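Long-range contacts in CRISPR-associated endonuclease C2c1 (Alicyclobacillus acidoterrestris, PDB 5U31), which uses a guide RNA to recognise invading DNA beside a PAM sequence and cleaves it with a metal-dependent RuvC nuclease domain: residues E47-R52 against A379-P384; T38-L43 against E75-R80. The protein carries 3 engineered substitutions. All coordinates share one frame; numbering follows the deposited sequence.

Contact 1 of 2, residues E47-R52 against A379-P384; sequences ENLYRR and ATFTLP. With nucleotides of chain B.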
ATOM      1  N   GLU A  47     -31.630   8.599 -11.291  1.00 36.87           N
ATOM      2  CA  GLU A  47     -30.780   9.703 -10.873  1.00 31.26           C
ATOM      3  C   GLU A  47     -29.668   9.856 -11.900  1.00 31.83           C
ATOM      4  O   GLU A  47     -29.516   9.030 -12.805  1.00 38.15           O
ATOM      5  CB  GLU A  47     -30.206   9.473  -9.470  1.00 30.98           C
ATOM      6  CG  GLU A  47     -31.240   9.552  -8.363  1.00 33.30           C
ATOM      7  CD  GLU A  47     -30.681   9.158  -7.009  1.00 46.80           C
ATOM      8  OE1 GLU A  47     -30.566   7.943  -6.740  1.00 54.00           O
ATOM      9  OE2 GLU A  47     -30.352  10.064  -6.215  1.00 58.97           O
ATOM     10  N   ASN A  48     -28.887  10.924 -11.755  1.00 31.65           N
ATOM     11  CA  ASN A  48     -27.791  11.176 -12.684  1.00 38.69           C
ATOM     12  C   ASN A  48     -26.747  10.070 -12.621  1.00 31.04           C
ATOM     13  O   ASN A  48     -26.423   9.559 -11.546  1.00 39.56           O
ATOM     14  CB  ASN A  48     -27.125  12.520 -12.385  1.00 39.15           C
ATOM     15  CG  ASN A  48     -28.004  13.699 -12.731  1.00 41.65           C
ATOM     16  OD1 ASN A  48     -28.983  13.565 -13.462  1.00 60.04           O
ATOM     17  ND2 ASN A  48     -27.655  14.865 -12.213  1.00 33.82           N
ATOM     18  N   LEU A  49     -26.224   9.710 -13.790  1.00 30.97           N
ATOM     19  CA  LEU A  49     -25.080   8.821 -13.936  1.00 30.48           C
ATOM     20  C   LEU A  49     -23.890   9.642 -14.417  1.00 36.77           C
ATOM     21  O   LEU A  49     -24.022  10.438 -15.352  1.00 43.96           O
ATOM     22  CB  LEU A  49     -25.374   7.699 -14.939  1.00 30.17           C
ATOM     23  CG  LEU A  49     -26.240   6.493 -14.557  1.00 32.72           C
ATOM     24  CD1 LEU A  49     -25.890   5.996 -13.167  1.00 29.23           C
ATOM     25  CD2 LEU A  49     -27.715   6.809 -14.641  1.00 39.76           C
ATOM     26  N   TYR A  50     -22.732   9.453 -13.790  1.00 39.05           N
ATOM     27  CA  TYR A  50     -21.524  10.164 -14.188  1.00 39.79           C
ATOM     28  C   TYR A  50     -20.495   9.185 -14.736  1.00 31.08           C
ATOM     29  O   TYR A  50     -20.398   8.045 -14.270  1.00 33.92           O
ATOM     30  CB  TYR A  50     -20.934  10.956 -13.018  1.00 31.63           C
ATOM     31  CG  TYR A  50     -21.861  12.028 -12.497  1.00 32.14           C
ATOM     32  CD1 TYR A  50     -21.809  13.326 -12.993  1.00 32.95           C
ATOM     33  CD2 TYR A  50     -22.795  11.740 -11.520  1.00 31.89           C
ATOM     34  CE1 TYR A  50     -22.660  14.303 -12.523  1.00 39.86           C
ATOM     35  CE2 TYR A  50     -23.654  12.709 -11.045  1.00 48.38           C
ATOM     36  CZ  TYR A  50     -23.581  13.989 -11.547  1.00 45.39           C
ATOM     37  OH  TYR A  50     -24.437  14.952 -11.070  1.00 59.52           O
ATOM     38  N   ARG A  51     -19.728   9.634 -15.730  1.00 38.52           N
ATOM     39  CA  ARG A  51     -18.720   8.810 -16.384  1.00 47.68           C
ATOM     40  C   ARG A  51     -17.367   9.506 -16.342  1.00 60.10           C
ATOM     41  O   ARG A  51     -17.252  10.678 -15.969  1.00 60.38           O
ATOM     42  CB  ARG A  51     -19.095   8.504 -17.839  1.00 52.88           C
ATOM     43  CG  ARG A  51     -19.117   9.725 -18.743  1.00 57.29           C
ATOM     44  CD  ARG A  51     -19.335   9.340 -20.199  1.00 71.88           C
ATOM     45  NE  ARG A  51     -20.108  10.358 -20.900  1.00 82.13           N
ATOM     46  CZ  ARG A  51     -19.579  11.418 -21.501  1.00 72.97           C
ATOM     47  NH1 ARG A  51     -20.366  12.296 -22.106  1.00 66.77           N
ATOM     48  NH2 ARG A  51     -18.267  11.600 -21.495  1.00 65.59           N
ATOM     49  N   ARG A  52     -16.338   8.759 -16.739  1.00 64.87           N
ATOM     50  CA  ARG A  52     -14.988   9.304 -16.823  1.00 77.38           C
ATOM     51  C   ARG A  52     -14.913  10.364 -17.915  1.00 86.00           C
ATOM     52  O   ARG A  52     -15.348  10.137 -19.049  1.00 75.39           O
ATOM     53  CB  ARG A  52     -13.976   8.191 -17.098  1.00 83.01           C
ATOM     54  CG  ARG A  52     -13.633   7.334 -15.889  1.00 94.08           C
ATOM     55  CD  ARG A  52     -12.571   6.287 -16.222  1.00 99.45           C
ATOM     56  NE  ARG A  52     -13.107   5.145 -16.961  1.00103.78           N
ATOM     57  CZ  ARG A  52     -13.047   5.001 -18.282  1.00105.55           C
ATOM     58  NH1 ARG A  52     -12.472   5.932 -19.033  1.00107.24           N
ATOM     59  NH2 ARG A  52     -13.562   3.921 -18.855  1.00 93.72           N
ATOM     60  N   ALA A 379     -19.581   8.868  -7.514  1.00 29.56           N
ATOM     61  CA  ALA A 379     -18.732   7.784  -7.985  1.00 29.11           C
ATOM     62  C   ALA A 379     -19.088   7.441  -9.425  1.00 33.94           C
ATOM     63  O   ALA A 379     -20.250   7.155  -9.727  1.00 41.59           O
ATOM     64  CB  ALA A 379     -18.896   6.556  -7.090  1.00 44.71           C
ATOM     65  N   THR A 380     -18.090   7.471 -10.310  1.00 29.19           N
ATOM     66  CA  THR A 380     -18.336   7.183 -11.718  1.00 41.11           C
ATOM     67  C   THR A 380     -19.018   5.827 -11.882  1.00 33.91           C
ATOM     68  O   THR A 380     -18.803   4.897 -11.100  1.00 28.32           O
ATOM     69  CB  THR A 380     -17.035   7.209 -12.520  1.00 40.89           C
ATOM     70  OG1 THR A 380     -16.174   6.154 -12.077  1.00 80.44           O
ATOM     71  CG2 THR A 380     -16.328   8.534 -12.331  1.00 42.78           C
ATOM     72  N   PHE A 381     -19.864   5.736 -12.903  1.00 37.45           N
ATOM     73  CA  PHE A 381     -20.678   4.560 -13.177  1.00 28.49           C
ATOM     74  C   PHE A 381     -20.219   3.969 -14.500  1.00 39.48           C
ATOM     75  O   PHE A 381     -20.208   4.667 -15.518  1.00 49.84           O
ATOM     76  CB  PHE A 381     -22.162   4.929 -13.225  1.00 29.54           C
ATOM     77  CG  PHE A 381     -23.062   3.802 -13.654  1.00 32.37           C
ATOM     78  CD1 PHE A 381     -23.448   2.826 -12.752  1.00 28.61           C
ATOM     79  CD2 PHE A 381     -23.530   3.725 -14.957  1.00 28.58           C
ATOM     80  CE1 PHE A 381     -24.270   1.786 -13.142  1.00 27.76           C
ATOM     81  CE2 PHE A 381     -24.355   2.686 -15.351  1.00 28.37           C
ATOM     82  CZ  PHE A 381     -24.726   1.717 -14.442  1.00 27.96           C
ATOM     83  N   THR A 382     -19.823   2.698 -14.484  1.00 28.16           N
ATOM     84  CA  THR A 382     -19.311   2.038 -15.680  1.00 45.49           C
ATOM     85  C   THR A 382     -19.961   0.673 -15.822  1.00 36.01           C
ATOM     86  O   THR A 382     -19.800  -0.187 -14.949  1.00 27.55           O
ATOM     87  CB  THR A 382     -17.784   1.896 -15.632  1.00 52.86           C
ATOM     88  OG1 THR A 382     -17.405   1.159 -14.465  1.00 58.67           O
ATOM     89  CG2 THR A 382     -17.109   3.263 -15.614  1.00 29.87           C
ATOM     90  N   LEU A 383     -20.684   0.477 -16.921  1.00 41.02           N
ATOM     91  CA  LEU A 383     -21.283  -0.815 -17.213  1.00 32.08           C
ATOM     92  C   LEU A 383     -20.195  -1.862 -17.454  1.00 33.56           C
ATOM     93  O   LEU A 383     -19.100  -1.534 -17.920  1.00 33.63           O
ATOM     94  CB  LEU A 383     -22.178  -0.728 -18.451  1.00 28.30           C
ATOM     95  CG  LEU A 383     -23.503   0.038 -18.469  1.00 28.37           C
ATOM     96  CD1 LEU A 383     -24.325  -0.299 -17.243  1.00 28.01           C
ATOM     97  CD2 LEU A 383     -23.286   1.539 -18.575  1.00 61.37           C
ATOM     98  N   PRO A 384     -20.473  -3.132 -17.160  1.00 38.76           N
ATOM     99  CA  PRO A 384     -19.544  -4.192 -17.558  1.00 27.56           C
ATOM    100  C   PRO A 384     -19.459  -4.312 -19.068  1.00 29.78           C
ATOM    101  O   PRO A 384     -20.393  -3.971 -19.800  1.00 28.16           O
ATOM    102  CB  PRO A 384     -20.159  -5.454 -16.946  1.00 27.29           C
ATOM    103  CG  PRO A 384     -21.602  -5.149 -16.872  1.00 31.97           C
ATOM    104  CD  PRO A 384     -21.675  -3.684 -16.515  1.00 39.26           C
TER
ATOM    105  P     C B  98     -14.644   2.286 -12.129  1.00 47.37           P
ATOM    106  OP1   C B  98     -15.206   3.274 -13.080  1.00 32.85           O
ATOM    107  OP2   C B  98     -13.268   1.779 -12.372  1.00 27.97           O
ATOM    108  O5'   C B  98     -14.725   2.895 -10.661  1.00 27.84           O
ATOM    109  C5'   C B  98     -15.963   3.349 -10.144  1.00 29.76           C
ATOM    110  C4'   C B  98     -15.899   3.553  -8.655  1.00 35.35           C
ATOM    111  O4'   C B  98     -15.467   2.336  -7.998  1.00 33.75           O
ATOM    112  C3'   C B  98     -14.915   4.600  -8.175  1.00 28.07           C
ATOM    113  O3'   C B  98     -15.441   5.908  -8.301  1.00 28.49           O
ATOM    114  C2'   C B  98     -14.664   4.180  -6.735  1.00 27.86           C
ATOM    115  O2'   C B  98     -15.731   4.594  -5.898  1.00 37.16           O
ATOM    116  C1'   C B  98     -14.710   2.654  -6.851  1.00 27.43           C
ATOM    117  N1    C B  98     -13.363   2.063  -7.000  1.00 27.39           N
ATOM    118  C2    C B  98     -12.525   2.012  -5.884  1.00 29.12           C
ATOM    119  O2    C B  98     -12.928   2.461  -4.802  1.00 27.97           O
ATOM    120  N3    C B  98     -11.292   1.478  -6.004  1.00 27.40           N
ATOM    121  C4    C B  98     -10.891   1.002  -7.178  1.00 27.41           C
ATOM    122  N4    C B  98      -9.665   0.486  -7.231  1.00 27.48           N
ATOM    123  C5    C B  98     -11.723   1.033  -8.335  1.00 27.42           C
ATOM    124  C6    C B  98     -12.943   1.568  -8.202  1.00 27.40           C
ATOM    125  P     C B  99     -14.506   7.139  -8.732  1.00 36.53           P
ATOM    126  OP1   C B  99     -15.409   8.170  -9.304  1.00 39.61           O
ATOM    127  OP2   C B  99     -13.341   6.664  -9.517  1.00 33.30           O
ATOM    128  O5'   C B  99     -13.951   7.678  -7.345  1.00 29.17           O
ATOM    129  C5'   C B  99     -14.841   7.951  -6.278  1.00 29.17           C
ATOM    130  C4'   C B  99     -14.127   7.959  -4.953  1.00 37.17           C
ATOM    131  O4'   C B  99     -13.658   6.627  -4.632  1.00 44.70           O
ATOM    132  C3'   C B  99     -12.881   8.823  -4.875  1.00 33.76           C
ATOM    133  O3'   C B  99     -13.199  10.185  -4.655  1.00 40.09           O
ATOM    134  C2'   C B  99     -12.103   8.184  -3.733  1.00 30.62           C
ATOM    135  O2'   C B  99     -12.629   8.610  -2.485  1.00 45.24           O
ATOM    136  C1'   C B  99     -12.446   6.702  -3.913  1.00 39.10           C
ATOM    137  N1    C B  99     -11.409   5.945  -4.656  1.00 35.36           N
ATOM    138  C2    C B  99     -10.315   5.413  -3.968  1.00 34.02           C
ATOM    139  O2    C B  99     -10.217   5.607  -2.747  1.00 46.92           O
ATOM    140  N3    C B  99      -9.382   4.707  -4.649  1.00 28.41           N
ATOM    141  C4    C B  99      -9.522   4.513  -5.960  1.00 28.40           C
ATOM    142  N4    C B  99      -8.590   3.809  -6.602  1.00 29.62           N
ATOM    143  C5    C B  99     -10.633   5.031  -6.681  1.00 38.26           C
ATOM    144  C6    C B  99     -11.546   5.729  -5.998  1.00 36.96           C
ATOM    145  P     A B  97     -13.002  -3.381 -13.535  1.00 46.11           P
ATOM    146  OP1   A B  97     -13.028  -2.967 -14.955  1.00 30.75           O
ATOM    147  OP2   A B  97     -11.697  -3.599 -12.867  1.00 49.13           O
ATOM    148  O5'   A B  97     -13.802  -2.270 -12.725  1.00 47.91           O
ATOM    149  C5'   A B  97     -15.118  -1.915 -13.110  1.00 37.79           C
ATOM    150  C4'   A B  97     -15.900  -1.367 -11.946  1.00 31.65           C
ATOM    151  O4'   A B  97     -15.896  -2.317 -10.849  1.00 37.07           O
ATOM    152  C3'   A B  97     -15.352  -0.102 -11.323  1.00 27.19           C
ATOM    153  O3'   A B  97     -15.668   1.055 -12.069  1.00 29.68           O
ATOM    154  C2'   A B  97     -15.972  -0.136  -9.936  1.00 37.35           C
ATOM    155  O2'   A B  97     -17.339   0.239  -9.989  1.00 50.85           O
ATOM    156  C1'   A B  97     -15.889  -1.625  -9.618  1.00 34.42           C
ATOM    157  N9    A B  97     -14.633  -1.928  -8.909  1.00 27.76           N
ATOM    158  C8    A B  97     -13.457  -2.413  -9.426  1.00 32.25           C
ATOM    159  N7    A B  97     -12.508  -2.546  -8.530  1.00 33.82           N
ATOM    160  C5    A B  97     -13.094  -2.100  -7.353  1.00 26.68           C
ATOM    161  C6    A B  97     -12.610  -1.982  -6.037  1.00 26.68           C
ATOM    162  N6    A B  97     -11.374  -2.314  -5.660  1.00 26.75           N
ATOM    163  N1    A B  97     -13.458  -1.502  -5.105  1.00 26.65           N
ATOM    164  C2    A B  97     -14.698  -1.167  -5.474  1.00 26.62           C
ATOM    165  N3    A B  97     -15.268  -1.230  -6.674  1.00 31.24           N
ATOM    166  C4    A B  97     -14.400  -1.710  -7.577  1.00 26.63           C
TER
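Leu49 lays its CD1 methyl over one face of the Phe381 ring, a CH-pi contact within the helical REC1 domain between strand 49-52 of a two-stranded antiparallel sheet and the loop that follows helix 358-374. Leu49 CD1 is 3.9 Å from the Phe381 ring centroid and 24° off the normal; the methyl is offset toward the rim, its nearest ring atom being Phe381 CG at 3.6 Å. The two side chains lie alongside each other and point the same way, Phe381 with its CG anti to its own backbone N and beside the carbonyl carbon.

One backbone hydrogen bond joins the segments: Phe381 N donates to Tyr50 O at 2.7 Å, with 164° at the hydrogen. Thr380 CA adds a CA-H...O contact to that oxygen, so Tyr50 O receives two neighbouring groups of the loop. The Tyr50 ring stacks on Phe378, the residue just before the loop segment, and Trp232 of helix 216-257 meets the Phe381 ring with its plane inclined.

The loop also bonds to the phosphates of C98 and C99 of chain B. Thr380 N gives a nearly straight bond (176°) to OP1 of C99 of chain B at 2.9 Å. Thr380 OG1, between its own N and carbonyl carbon, makes a weak bond of 3.2 Å to OP1 of C98 of chain B.

Contact 2 of 2, residues T38-L43 against E75-R80; sequences TEWLSL and ERLRAR. With SO4 (sulfate ion), chain F.
Helices 38-43 and 75-80 run at 106° to each other with their axes 12.5 Å apart at closest approach, a spacing that long side chains have to bridge. This is a helix-helix crossing inside the REC1 domain, between helix 17-45 and helix 66-83, and Arg76 spans most of it. Its chain is extended from CG to NE, with CD anti to CA, and the guanidinium ends at helix 17-45.

There Arg76 meets three side chains. Arg76 NH2 forms a salt bridge with Glu39 OE2 at 2.6 Å; the carboxylate lies at the guanidinium edge with its plane turned well away, and the hydrogen bond within the pair is weak, only 115° at the hydrogen. Over the Trp40 indole the cation sits with Arg76 CZ 4.4 Å from the centroid of the five-membered ring and close to its normal, a cation-pi contact. Guanidinium and ring planes are 85° apart, so the cation stands upright on the indole instead of lying flat against it, with NH1 the atom nearest the ring face. Further back along the chain, Arg76 CD makes an off-centre CH-pi contact with the six-membered ring. Leu43 CD1 covers one guanidinium face, 3.4 Å from Arg76 NE.

Leu77 CD2 reaches the edge of the indole near CH2, and Tyr36 meets the same ring system with its plane steeply inclined. A sulfate, probably from the crystallisation liquor, is also held by Tyr36 OH and Arg193 NH1. Its O4 lies near the indole plane and accepts a hydrogen bond from Trp40 NE1 at 3.2 Å.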
ATOM      1  N   THR A  38     -27.823  -4.667 -15.218  1.00 27.17           N
ATOM      2  CA  THR A  38     -27.254  -3.469 -14.616  1.00 32.19           C
ATOM      3  C   THR A  38     -27.838  -2.209 -15.244  1.00 27.48           C
ATOM      4  O   THR A  38     -28.252  -1.285 -14.534  1.00 27.57           O
ATOM      5  CB  THR A  38     -25.732  -3.494 -14.745  1.00 27.07           C
ATOM      6  OG1 THR A  38     -25.223  -4.637 -14.048  1.00 35.45           O
ATOM      7  CG2 THR A  38     -25.136  -2.253 -14.144  1.00 27.11           C
ATOM      8  N   GLU A  39     -27.911  -2.166 -16.573  1.00 27.72           N
ATOM      9  CA  GLU A  39     -28.539  -1.025 -17.231  1.00 28.11           C
ATOM     10  C   GLU A  39     -29.991  -0.856 -16.796  1.00 28.21           C
ATOM     11  O   GLU A  39     -30.460   0.277 -16.650  1.00 28.49           O
ATOM     12  CB  GLU A  39     -28.428  -1.188 -18.745  1.00 28.40           C
ATOM     13  CG  GLU A  39     -28.949  -0.032 -19.562  1.00 52.16           C
ATOM     14  CD  GLU A  39     -28.715  -0.245 -21.040  1.00 69.81           C
ATOM     15  OE1 GLU A  39     -27.603  -0.677 -21.405  1.00 68.53           O
ATOM     16  OE2 GLU A  39     -29.649  -0.004 -21.832  1.00 79.73           O
ATOM     17  N   TRP A  40     -30.706  -1.961 -16.556  1.00 28.60           N
ATOM     18  CA  TRP A  40     -32.070  -1.867 -16.040  1.00 28.17           C
ATOM     19  C   TRP A  40     -32.090  -1.215 -14.666  1.00 35.57           C
ATOM     20  O   TRP A  40     -32.899  -0.320 -14.400  1.00 30.19           O
ATOM     21  CB  TRP A  40     -32.711  -3.252 -15.972  1.00 28.04           C
ATOM     22  CG  TRP A  40     -33.779  -3.443 -16.986  1.00 32.98           C
ATOM     23  CD1 TRP A  40     -33.707  -4.187 -18.122  1.00 36.88           C
ATOM     24  CD2 TRP A  40     -35.085  -2.857 -16.974  1.00 36.99           C
ATOM     25  NE1 TRP A  40     -34.886  -4.109 -18.814  1.00 40.12           N
ATOM     26  CE2 TRP A  40     -35.750  -3.297 -18.129  1.00 35.52           C
ATOM     27  CE3 TRP A  40     -35.755  -2.003 -16.094  1.00 28.81           C
ATOM     28  CZ2 TRP A  40     -37.052  -2.915 -18.430  1.00 30.06           C
ATOM     29  CZ3 TRP A  40     -37.045  -1.627 -16.393  1.00 29.19           C
ATOM     30  CH2 TRP A  40     -37.679  -2.079 -17.551  1.00 29.42           C
ATOM     31  N   LEU A  41     -31.206  -1.669 -13.775  1.00 37.49           N
ATOM     32  CA  LEU A  41     -31.135  -1.098 -12.436  1.00 27.74           C
ATOM     33  C   LEU A  41     -30.872   0.402 -12.484  1.00 33.17           C
ATOM     34  O   LEU A  41     -31.454   1.165 -11.703  1.00 33.10           O
ATOM     35  CB  LEU A  41     -30.055  -1.809 -11.625  1.00 27.40           C
ATOM     36  CG  LEU A  41     -30.347  -3.260 -11.246  1.00 27.21           C
ATOM     37  CD1 LEU A  41     -29.126  -3.893 -10.594  1.00 26.93           C
ATOM     38  CD2 LEU A  41     -31.550  -3.323 -10.320  1.00 27.35           C
ATOM     39  N   SER A  42     -30.007   0.847 -13.402  1.00 29.02           N
ATOM     40  CA  SER A  42     -29.680   2.269 -13.475  1.00 28.43           C
ATOM     41  C   SER A  42     -30.879   3.105 -13.901  1.00 43.45           C
ATOM     42  O   SER A  42     -30.992   4.266 -13.499  1.00 51.52           O
ATOM     43  CB  SER A  42     -28.511   2.496 -14.433  1.00 28.48           C
ATOM     44  OG  SER A  42     -28.828   2.065 -15.744  1.00 29.38           O
ATOM     45  N   LEU A  43     -31.780   2.541 -14.710  1.00 33.43           N
ATOM     46  CA  LEU A  43     -32.978   3.283 -15.085  1.00 35.53           C
ATOM     47  C   LEU A  43     -33.969   3.352 -13.929  1.00 35.39           C
ATOM     48  O   LEU A  43     -34.585   4.398 -13.697  1.00 47.98           O
ATOM     49  CB  LEU A  43     -33.625   2.658 -16.318  1.00 29.56           C
ATOM     50  CG  LEU A  43     -32.732   2.622 -17.560  1.00 29.62           C
ATOM     51  CD1 LEU A  43     -33.430   1.902 -18.687  1.00 29.74           C
ATOM     52  CD2 LEU A  43     -32.349   4.022 -17.981  1.00 30.10           C
ATOM     53  N   GLU A  75     -40.263   4.796 -21.346  1.00 34.35           N
ATOM     54  CA  GLU A  75     -40.331   4.162 -22.661  1.00 32.88           C
ATOM     55  C   GLU A  75     -40.312   2.643 -22.545  1.00 32.31           C
ATOM     56  O   GLU A  75     -41.058   1.950 -23.248  1.00 39.18           O
ATOM     57  CB  GLU A  75     -39.173   4.636 -23.537  1.00 52.51           C
ATOM     58  CG  GLU A  75     -39.447   5.880 -24.361  1.00 52.69           C
ATOM     59  CD  GLU A  75     -38.308   6.184 -25.320  1.00 70.67           C
ATOM     60  OE1 GLU A  75     -37.484   7.072 -25.013  1.00 75.41           O
ATOM     61  OE2 GLU A  75     -38.224   5.513 -26.372  1.00 71.84           O
ATOM     62  N   ARG A  76     -39.467   2.103 -21.662  1.00 31.71           N
ATOM     63  CA  ARG A  76     -39.439   0.658 -21.460  1.00 31.23           C
ATOM     64  C   ARG A  76     -40.702   0.167 -20.766  1.00 40.28           C
ATOM     65  O   ARG A  76     -41.255  -0.873 -21.141  1.00 48.47           O
ATOM     66  CB  ARG A  76     -38.211   0.254 -20.652  1.00 30.65           C
ATOM     67  CG  ARG A  76     -36.909   0.409 -21.391  1.00 30.60           C
ATOM     68  CD  ARG A  76     -35.833  -0.442 -20.757  1.00 30.02           C
ATOM     69  NE  ARG A  76     -34.506  -0.076 -21.232  1.00 30.00           N
ATOM     70  CZ  ARG A  76     -33.400  -0.752 -20.943  1.00 58.12           C
ATOM     71  NH1 ARG A  76     -33.466  -1.838 -20.185  1.00 50.92           N
ATOM     72  NH2 ARG A  76     -32.231  -0.344 -21.416  1.00 57.76           N
ATOM     73  N   LEU A  77     -41.165   0.891 -19.746  1.00 31.36           N
ATOM     74  CA  LEU A  77     -42.333   0.439 -18.995  1.00 31.44           C
ATOM     75  C   LEU A  77     -43.581   0.450 -19.864  1.00 33.38           C
ATOM     76  O   LEU A  77     -44.368  -0.503 -19.843  1.00 44.71           O
ATOM     77  CB  LEU A  77     -42.537   1.307 -17.754  1.00 31.55           C
ATOM     78  CG  LEU A  77     -41.381   1.379 -16.758  1.00 31.09           C
ATOM     79  CD1 LEU A  77     -41.789   2.103 -15.485  1.00 31.28           C
ATOM     80  CD2 LEU A  77     -40.865  -0.011 -16.446  1.00 30.53           C
ATOM     81  N   ARG A  78     -43.780   1.522 -20.637  1.00 32.49           N
ATOM     82  CA  ARG A  78     -44.959   1.602 -21.493  1.00 33.06           C
ATOM     83  C   ARG A  78     -44.934   0.512 -22.551  1.00 39.46           C
ATOM     84  O   ARG A  78     -45.960  -0.116 -22.837  1.00 41.84           O
ATOM     85  CB  ARG A  78     -45.049   2.974 -22.158  1.00 33.69           C
ATOM     86  CG  ARG A  78     -45.234   4.144 -21.212  1.00 33.96           C
ATOM     87  CD  ARG A  78     -46.461   3.998 -20.353  1.00 34.17           C
ATOM     88  NE  ARG A  78     -46.679   5.192 -19.543  1.00 34.57           N
ATOM     89  CZ  ARG A  78     -47.628   5.303 -18.620  1.00 34.83           C
ATOM     90  NH1 ARG A  78     -47.759   6.426 -17.929  1.00 44.13           N
ATOM     91  NH2 ARG A  78     -48.441   4.285 -18.387  1.00 34.71           N
ATOM     92  N   ALA A  79     -43.763   0.277 -23.145  1.00 42.23           N
ATOM     93  CA  ALA A  79     -43.634  -0.770 -24.149  1.00 32.66           C
ATOM     94  C   ALA A  79     -43.820  -2.150 -23.539  1.00 32.25           C
ATOM     95  O   ALA A  79     -44.314  -3.059 -24.212  1.00 38.27           O
ATOM     96  CB  ALA A  79     -42.273  -0.665 -24.834  1.00 32.51           C
ATOM     97  N   ARG A  80     -43.437  -2.321 -22.273  1.00 31.79           N
ATOM     98  CA  ARG A  80     -43.656  -3.594 -21.598  1.00 31.48           C
ATOM     99  C   ARG A  80     -45.138  -3.830 -21.326  1.00 31.84           C
ATOM    100  O   ARG A  80     -45.632  -4.951 -21.493  1.00 32.72           O
ATOM    101  CB  ARG A  80     -42.846  -3.639 -20.302  1.00 30.97           C
ATOM    102  CG  ARG A  80     -43.095  -4.861 -19.435  1.00 34.47           C
ATOM    103  CD  ARG A  80     -42.973  -6.147 -20.229  1.00 36.56           C
ATOM    104  NE  ARG A  80     -41.612  -6.397 -20.679  1.00 48.93           N
ATOM    105  CZ  ARG A  80     -41.213  -7.545 -21.207  1.00 43.64           C
ATOM    106  NH1 ARG A  80     -42.073  -8.543 -21.341  1.00 30.56           N
ATOM    107  NH2 ARG A  80     -39.954  -7.696 -21.591  1.00 62.41           N
TER
HETATM  108  S   SO4 F1201     -36.388  -4.396 -22.458  1.00 55.68           S
HETATM  109  O1  SO4 F1201     -35.399  -3.348 -22.221  1.00 54.81           O
HETATM  110  O2  SO4 F1201     -37.628  -3.769 -22.908  1.00 74.88           O
HETATM  111  O3  SO4 F1201     -35.885  -5.313 -23.479  1.00 51.73           O
HETATM  112  O4  SO4 F1201     -36.653  -5.141 -21.231  1.00 42.51           O

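In the fold
Contacts 1 and 2 belong to the REC1 domain, have centres about 17 Å apart and share a chain passage, since strand 49-52 directly follows helix 17-45. Their segments alternate along the sequence, and they touch: Phe381 CZ of contact 1 lies 3.9 Å from Ser42 CB of contact 2, while Leu383 CD1 packs 3.8 Å from Thr38 CG2. The loop 379-384 therefore rests on helix 17-45, whose residues Glu39, Trp40 and Leu43 meet helix 66-83. They differ in distance from the nucleic acid: contact 1 bonds directly to chain B phosphates, whereas contact 2 stays about 9 Å from nucleic acid at its nearest atom. Both lie away from the annotated sites.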